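Local coordinates for regulatory protein BlaR1 (PDB 1NRF) that probably senses beta-lactam antibiotics outside the cell through its C-terminal penicillin-binding domain, by acylation of a serine, and probably relays the signal to the cytoplasm in the full-length protein, at residues A[22-27]-A[35-40]; A[29-34]-A[240-245]; A[52-57]-A[231-236]. All coordinates share one frame; numbering follows the deposited sequence.

Interaction 1 (A[22-27]-A[35-40])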
# COMPACT_ATOMS: atom_id res chain seq x y z
N GLU A 22 -19.70 6.83 7.18
CA GLU A 22 -20.57 6.84 6.01
C GLU A 22 -20.78 5.45 5.47
O GLU A 22 -20.06 4.51 5.83
CB GLU A 22 -19.98 7.73 4.92
CG GLU A 22 -20.07 9.20 5.25
CD GLU A 22 -19.55 10.08 4.13
OE1 GLU A 22 -20.01 9.91 2.99
OE2 GLU A 22 -18.69 10.94 4.41
N ASP A 23 -21.79 5.31 4.62
CA ASP A 23 -22.12 4.01 4.05
C ASP A 23 -21.78 3.98 2.56
O ASP A 23 -22.29 4.78 1.78
CB ASP A 23 -23.61 3.73 4.24
CG ASP A 23 -23.98 2.31 3.88
OD1 ASP A 23 -25.18 1.98 3.89
OD2 ASP A 23 -23.06 1.51 3.59
N TYR A 24 -20.91 3.04 2.18
CA TYR A 24 -20.51 2.90 0.79
C TYR A 24 -20.70 1.47 0.32
O TYR A 24 -20.13 1.05 -0.68
CB TYR A 24 -19.05 3.30 0.63
CG TYR A 24 -18.74 4.71 1.07
CD1 TYR A 24 -19.36 5.80 0.46
CD2 TYR A 24 -17.82 4.95 2.08
CE1 TYR A 24 -19.05 7.11 0.85
CE2 TYR A 24 -17.51 6.25 2.48
CZ TYR A 24 -18.12 7.32 1.86
OH TYR A 24 -17.78 8.59 2.25
N SER A 25 -21.53 0.73 1.06
CA SER A 25 -21.84 -0.66 0.74
C SER A 25 -22.03 -0.91 -0.75
O SER A 25 -21.40 -1.80 -1.32
CB SER A 25 -23.12 -1.09 1.47
OG SER A 25 -22.92 -1.12 2.87
N THR A 26 -22.91 -0.12 -1.37
CA THR A 26 -23.22 -0.26 -2.79
C THR A 26 -21.99 -0.24 -3.70
O THR A 26 -21.97 -0.89 -4.75
CB THR A 26 -24.21 0.85 -3.24
OG1 THR A 26 -23.74 2.13 -2.79
CG2 THR A 26 -25.60 0.59 -2.65
N PHE A 27 -20.97 0.51 -3.30
CA PHE A 27 -19.74 0.58 -4.08
C PHE A 27 -19.00 -0.75 -3.96
O PHE A 27 -18.34 -1.19 -4.90
CB PHE A 27 -18.86 1.73 -3.61
CG PHE A 27 -19.42 3.08 -3.94
CD1 PHE A 27 -19.40 3.55 -5.26
CD2 PHE A 27 -19.99 3.88 -2.96
CE1 PHE A 27 -19.95 4.78 -5.58
CE2 PHE A 27 -20.54 5.11 -3.28
CZ PHE A 27 -20.52 5.57 -4.59
N GLY A 35 -15.83 -5.06 2.69
CA GLY A 35 -14.57 -4.53 3.17
C GLY A 35 -14.72 -3.19 3.85
O GLY A 35 -15.78 -2.87 4.40
N GLY A 36 -13.66 -2.39 3.82
CA GLY A 36 -13.72 -1.11 4.48
C GLY A 36 -13.09 0.01 3.69
O GLY A 36 -12.42 -0.21 2.68
N PHE A 37 -13.32 1.23 4.17
CA PHE A 37 -12.79 2.42 3.53
C PHE A 37 -12.42 3.46 4.58
O PHE A 37 -13.24 3.86 5.41
CB PHE A 37 -13.85 2.99 2.59
CG PHE A 37 -13.49 4.31 1.99
CD1 PHE A 37 -12.57 4.39 0.95
CD2 PHE A 37 -14.07 5.48 2.46
CE1 PHE A 37 -12.25 5.62 0.37
CE2 PHE A 37 -13.76 6.71 1.90
CZ PHE A 37 -12.85 6.79 0.85
N VAL A 38 -11.16 3.89 4.54
CA VAL A 38 -10.68 4.92 5.44
C VAL A 38 -10.12 6.06 4.60
O VAL A 38 -9.25 5.86 3.75
CB VAL A 38 -9.55 4.42 6.36
CG1 VAL A 38 -9.15 5.53 7.32
CG2 VAL A 38 -9.99 3.20 7.14
N LEU A 39 -10.64 7.27 4.83
CA LEU A 39 -10.14 8.45 4.14
C LEU A 39 -9.75 9.48 5.21
O LEU A 39 -10.44 9.61 6.22
CB LEU A 39 -11.22 9.04 3.25
CG LEU A 39 -10.89 10.41 2.65
CD1 LEU A 39 -9.97 10.23 1.44
CD2 LEU A 39 -12.18 11.09 2.24
N PHE A 40 -8.64 10.18 5.00
CA PHE A 40 -8.19 11.18 5.96
C PHE A 40 -7.93 12.55 5.34
O PHE A 40 -7.07 12.69 4.47
CB PHE A 40 -6.94 10.71 6.70
CG PHE A 40 -6.43 11.69 7.73
CD1 PHE A 40 -5.27 12.44 7.51
CD2 PHE A 40 -7.13 11.89 8.92
CE1 PHE A 40 -4.81 13.36 8.45
CE2 PHE A 40 -6.69 12.80 9.87
CZ PHE A 40 -5.52 13.55 9.64
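Y24 and F37 meet through the CD2–CE2 side of each aromatic ring. Y24 CE2 lies 3.5 Å from F37 CD2, and Y24 CD2 follows at 3.8 Å from the same F37 CD2 atom. The rings stand almost perpendicular, with planes at 84° and centroids 5.3 Å apart, meeting obliquely. Both CB atoms point into the contact, yet the rings are delivered differently. Y24 CG is swung beside its backbone N (chi1 -58°), which sends the ring from the loop toward F37. F37 CG is anti to the backbone N (chi1 173°), so that the phenyl stands off strand 33-41 toward the tyrosine. The two side chains touch through carbon alone. At the far end of the phenol, Y24 OH gives a weak hydrogen bond to E22 OE1, while the other carboxylate oxygen of E22 makes a salt bridge with K254. The backbone carrying Y24 is shaped by D23, whose OD2 takes S25 N at 3.1 Å from above the carboxylate plane, closing an Asx turn. The same D23 OD2 receives S25 OG on its syn lone pair at 2.7 Å, a double grip that fixes the carboxylate just ahead of the helix. Y24 itself is the N-cap residue, and the first helical turn brings F27 N back to Y24 O. I250 of helix 239-253 touches both Y24 and F37, and Y50 of strand 46-50 also packs on Y24. This buried layer of N-terminal segment, C-terminal helix and central sheet is characteristic of the penicillin-binding protein and serine beta-lactamase fold, in which terminal helices cover one face of the sheet.

Interaction 2 (A[29-34]-A[240-245]); sequences DKFSAS and GSSAAE
F31 turns one face of its ring toward a backbone carbonyl, S242 O, and no hydrogen bond joins the two segments. The phenyl lies alongside the helix, spanning the turn from S242 to E245. At one corner F31 CD1 is 3.8 Å from S242 OG; farther along, F31 CZ meets E245 CB at 3.6 Å, approaching obliquely. The E245 chain bends at chi2 (-139°), which brings its carboxylate back beside the ring: OE1 is 4.0 Å from F31 CZ and OE2 4.1 Å from F31 CE1. Ring and carboxylate planes are 63° apart. The phenylalanine is presented by the end of helix 25-29, a Schellman motif in which S32, with positive phi, is the C-prime residue and S32 N returns to D29 O at 2.9 Å. The chain then leaves for strand 33-41, so this is the junction at which the short N-terminal helix of the penicillin-binding fold passes into the central sheet, set against the first turns of the C-terminal helix 239-253. The helix side is only partly apolar. S242 OG, next to the ring, is held by a hydrogen bond with K236 NZ, while I246, one residue beyond E245, adds a hydrocarbon surface to F31. S242 is buried, E245 is exposed, and F31 is partly exposed between them.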
# COMPACT_ATOMS: atom_id res chain seq x y z
N ASP A 29 -20.64 -3.60 -3.17
CA ASP A 29 -21.58 -4.57 -3.74
C ASP A 29 -21.33 -4.78 -5.23
O ASP A 29 -21.50 -5.89 -5.74
CB ASP A 29 -23.02 -4.07 -3.57
CG ASP A 29 -23.43 -3.92 -2.12
OD1 ASP A 29 -24.45 -3.25 -1.86
OD2 ASP A 29 -22.74 -4.47 -1.23
N LYS A 30 -20.96 -3.71 -5.93
CA LYS A 30 -20.71 -3.77 -7.37
C LYS A 30 -19.67 -4.81 -7.77
O LYS A 30 -19.68 -5.29 -8.89
CB LYS A 30 -20.27 -2.40 -7.90
CG LYS A 30 -21.33 -1.30 -7.81
CD LYS A 30 -21.19 -0.26 -8.92
CE LYS A 30 -19.87 0.53 -8.85
NZ LYS A 30 -19.83 1.54 -7.76
N PHE A 31 -18.79 -5.14 -6.83
CA PHE A 31 -17.74 -6.12 -7.09
C PHE A 31 -17.91 -7.38 -6.26
O PHE A 31 -16.96 -8.13 -6.05
CB PHE A 31 -16.38 -5.47 -6.82
CG PHE A 31 -16.06 -4.35 -7.77
CD1 PHE A 31 -15.49 -4.61 -9.01
CD2 PHE A 31 -16.42 -3.04 -7.45
CE1 PHE A 31 -15.29 -3.59 -9.93
CE2 PHE A 31 -16.23 -2.01 -8.37
CZ PHE A 31 -15.66 -2.29 -9.61
N SER A 32 -19.15 -7.61 -5.81
CA SER A 32 -19.47 -8.78 -5.00
C SER A 32 -18.46 -8.90 -3.87
O SER A 32 -18.02 -10.01 -3.52
CB SER A 32 -19.44 -10.04 -5.87
OG SER A 32 -20.48 -10.02 -6.83
N ALA A 33 -18.11 -7.76 -3.28
CA ALA A 33 -17.13 -7.73 -2.20
C ALA A 33 -17.62 -7.02 -0.95
O ALA A 33 -18.61 -6.28 -0.96
CB ALA A 33 -15.85 -7.07 -2.69
N SER A 34 -16.91 -7.26 0.15
CA SER A 34 -17.19 -6.63 1.42
C SER A 34 -15.83 -6.13 1.91
O SER A 34 -14.80 -6.69 1.55
CB SER A 34 -17.79 -7.63 2.43
OG SER A 34 -16.83 -8.49 3.00
N GLY A 240 -6.98 -6.96 -5.82
CA GLY A 240 -6.26 -5.70 -5.80
C GLY A 240 -6.85 -4.68 -6.75
O GLY A 240 -6.94 -3.49 -6.43
N SER A 241 -7.25 -5.13 -7.94
CA SER A 241 -7.83 -4.25 -8.94
C SER A 241 -9.22 -3.80 -8.51
O SER A 241 -9.57 -2.63 -8.62
CB SER A 241 -7.93 -4.98 -10.29
OG SER A 241 -6.65 -5.34 -10.77
N SER A 242 -10.01 -4.75 -8.02
CA SER A 242 -11.36 -4.44 -7.58
C SER A 242 -11.37 -3.46 -6.42
O SER A 242 -12.24 -2.59 -6.35
CB SER A 242 -12.08 -5.72 -7.20
OG SER A 242 -12.24 -6.55 -8.34
N ALA A 243 -10.40 -3.59 -5.51
CA ALA A 243 -10.32 -2.69 -4.37
C ALA A 243 -9.92 -1.29 -4.85
O ALA A 243 -10.36 -0.29 -4.29
CB ALA A 243 -9.30 -3.21 -3.35
N ALA A 244 -9.09 -1.22 -5.88
CA ALA A 244 -8.67 0.06 -6.42
C ALA A 244 -9.89 0.72 -7.04
O ALA A 244 -10.18 1.89 -6.78
CB ALA A 244 -7.58 -0.12 -7.45
N GLU A 245 -10.60 -0.04 -7.87
CA GLU A 245 -11.80 0.45 -8.52
C GLU A 245 -12.81 0.96 -7.49
O GLU A 245 -13.40 2.02 -7.68
CB GLU A 245 -12.44 -0.64 -9.39
CG GLU A 245 -11.67 -0.92 -10.68
CD GLU A 245 -12.59 -1.12 -11.88
OE1 GLU A 245 -13.44 -0.22 -12.14
OE2 GLU A 245 -12.47 -2.15 -12.58

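Interaction 3 (A[52-57]-A[231-236])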
# COMPACT_ATOMS: atom_id res chain seq x y z
N ARG A 52 -16.43 0.35 10.28
CA ARG A 52 -15.41 0.51 11.31
C ARG A 52 -14.68 -0.78 11.68
O ARG A 52 -13.48 -0.76 11.97
CB ARG A 52 -16.02 1.13 12.57
CG ARG A 52 -14.96 1.67 13.53
CD ARG A 52 -15.52 2.29 14.79
NE ARG A 52 -14.46 2.91 15.59
CZ ARG A 52 -13.45 2.24 16.15
NH1 ARG A 52 -13.36 0.92 16.00
NH2 ARG A 52 -12.52 2.88 16.84
N LYS A 53 -15.40 -1.89 11.69
CA LYS A 53 -14.82 -3.18 12.05
C LYS A 53 -13.67 -3.56 11.11
O LYS A 53 -12.56 -3.84 11.57
CB LYS A 53 -15.92 -4.25 12.05
CG LYS A 53 -15.52 -5.58 12.68
CD LYS A 53 -16.71 -6.52 12.75
CE LYS A 53 -16.35 -7.84 13.42
NZ LYS A 53 -15.26 -8.55 12.70
N GLU A 54 -13.94 -3.57 9.81
CA GLU A 54 -12.93 -3.90 8.81
C GLU A 54 -11.77 -2.90 8.84
O GLU A 54 -10.60 -3.27 8.76
CB GLU A 54 -13.55 -3.91 7.41
CG GLU A 54 -14.35 -5.17 7.06
CD GLU A 54 -13.60 -6.16 6.15
OE1 GLU A 54 -14.21 -7.18 5.75
OE2 GLU A 54 -12.41 -5.92 5.83
N SER A 55 -12.13 -1.63 8.97
CA SER A 55 -11.16 -0.54 8.99
C SER A 55 -10.18 -0.59 10.16
O SER A 55 -9.15 0.08 10.14
CB SER A 55 -11.90 0.80 9.01
OG SER A 55 -12.92 0.82 8.03
N THR A 56 -10.51 -1.38 11.18
CA THR A 56 -9.66 -1.50 12.35
C THR A 56 -9.11 -2.92 12.52
O THR A 56 -8.36 -3.22 13.45
CB THR A 56 -10.42 -1.05 13.64
OG1 THR A 56 -11.76 -1.56 13.63
CG2 THR A 56 -10.47 0.46 13.72
N SER A 57 -9.49 -3.80 11.61
CA SER A 57 -9.01 -5.17 11.65
C SER A 57 -7.74 -5.22 10.82
O SER A 57 -7.67 -4.58 9.79
CB SER A 57 -10.05 -6.11 11.05
OG SER A 57 -11.26 -6.03 11.78
N HIS A 231 -9.82 -2.01 2.02
CA HIS A 231 -9.49 -3.42 2.11
C HIS A 231 -10.76 -4.20 1.83
O HIS A 231 -11.80 -3.90 2.40
CB HIS A 231 -8.94 -3.80 3.49
CG HIS A 231 -8.65 -5.26 3.62
ND1 HIS A 231 -9.62 -6.19 3.93
CD2 HIS A 231 -7.52 -5.97 3.40
CE1 HIS A 231 -9.10 -7.40 3.89
NE2 HIS A 231 -7.82 -7.29 3.57
N ILE A 232 -10.65 -5.20 0.96
CA ILE A 232 -11.81 -6.00 0.57
C ILE A 232 -11.63 -7.51 0.69
O ILE A 232 -10.52 -8.03 0.85
CB ILE A 232 -12.23 -5.71 -0.88
CG1 ILE A 232 -11.12 -6.16 -1.84
CG2 ILE A 232 -12.51 -4.23 -1.06
CD1 ILE A 232 -11.51 -6.10 -3.31
N GLN A 233 -12.75 -8.22 0.58
CA GLN A 233 -12.78 -9.67 0.65
C GLN A 233 -13.98 -10.10 -0.18
O GLN A 233 -15.11 -9.66 0.08
CB GLN A 233 -12.96 -10.16 2.09
CG GLN A 233 -12.08 -9.45 3.11
CD GLN A 233 -12.31 -9.94 4.53
OE1 GLN A 233 -11.83 -9.33 5.49
NE2 GLN A 233 -13.05 -11.03 4.67
N GLY A 234 -13.76 -10.95 -1.17
CA GLY A 234 -14.85 -11.41 -2.01
C GLY A 234 -14.40 -12.53 -2.92
O GLY A 234 -13.33 -13.11 -2.71
N GLU A 235 -15.20 -12.84 -3.94
CA GLU A 235 -14.85 -13.90 -4.87
C GLU A 235 -14.12 -13.40 -6.12
O GLU A 235 -13.93 -14.16 -7.07
CB GLU A 235 -16.10 -14.67 -5.27
CG GLU A 235 -17.18 -13.82 -5.92
CD GLU A 235 -18.19 -14.67 -6.67
OE1 GLU A 235 -17.79 -15.38 -7.61
OE2 GLU A 235 -19.40 -14.62 -6.31
N LYS A 236 -13.73 -12.13 -6.12
CA LYS A 236 -13.01 -11.55 -7.25
C LYS A 236 -11.57 -12.04 -7.24
O LYS A 236 -10.86 -11.85 -6.25
CB LYS A 236 -13.01 -10.02 -7.16
CG LYS A 236 -14.36 -9.36 -7.36
CD LYS A 236 -14.94 -9.68 -8.72
CE LYS A 236 -15.58 -8.45 -9.32
NZ LYS A 236 -14.55 -7.41 -9.55
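Polar contact carries this pairing, with E54 reaching from the short helix 52-56 to H231 and Q233 on the strand. H231 ND1 gives E54 OE2 a weak hydrogen bond of 3.4 Å, bent to 149°; the oxygen sits at the edge of the imidazole, near its plane, with the carboxylate turned 35° from the ring. H231 CG is anti to its backbone N (chi1 178°), carrying the ring toward the glutamate. The Q233 amide is the second polar neighbour, coming to E54 from the opposite direction and putting Q233 CD 3.6 Å from E54 OE1. Bonds internal to the helical turn hold its backbone: T56 OG1 gives to R52 O, and K53 O accepts from T56 N and S57 OG on opposite faces of its plane. Aromatic contacts frame the histidine, F59 stacking on its ring and W214 meeting it edge-to-face. The H231 side chain lies about 11 Å from that of S63, the probable acylated serine. Strand 225-234 pairs here with strand 33-41 through H231 and G36; helix 52-56 lies over these two strands, and I232 packs on helix 239-253.

Overall arrangement
From the N terminus, interaction 1 closes first, a short loop through helix 25-29 that brings the entry to this helix back against strand 33-41. Interaction 2 starts inside that loop, at residues 29-34, and finishes only at helix 239-253, so the two cross. Interaction 3 opens after interaction 1 has closed and lies nested within the long loop of interaction 2. Strands 33-41 and 225-234 are neighbours in the sheet, paired through S34 and Q233, and strand 225-234 leads on to helix 239-253. Interaction 1 holds the N-terminal helix region to strand 33-41, interaction 2 joins the turn after that helix to the C-terminal helix, and interaction 3 sets helix 52-56 on strand 225-234.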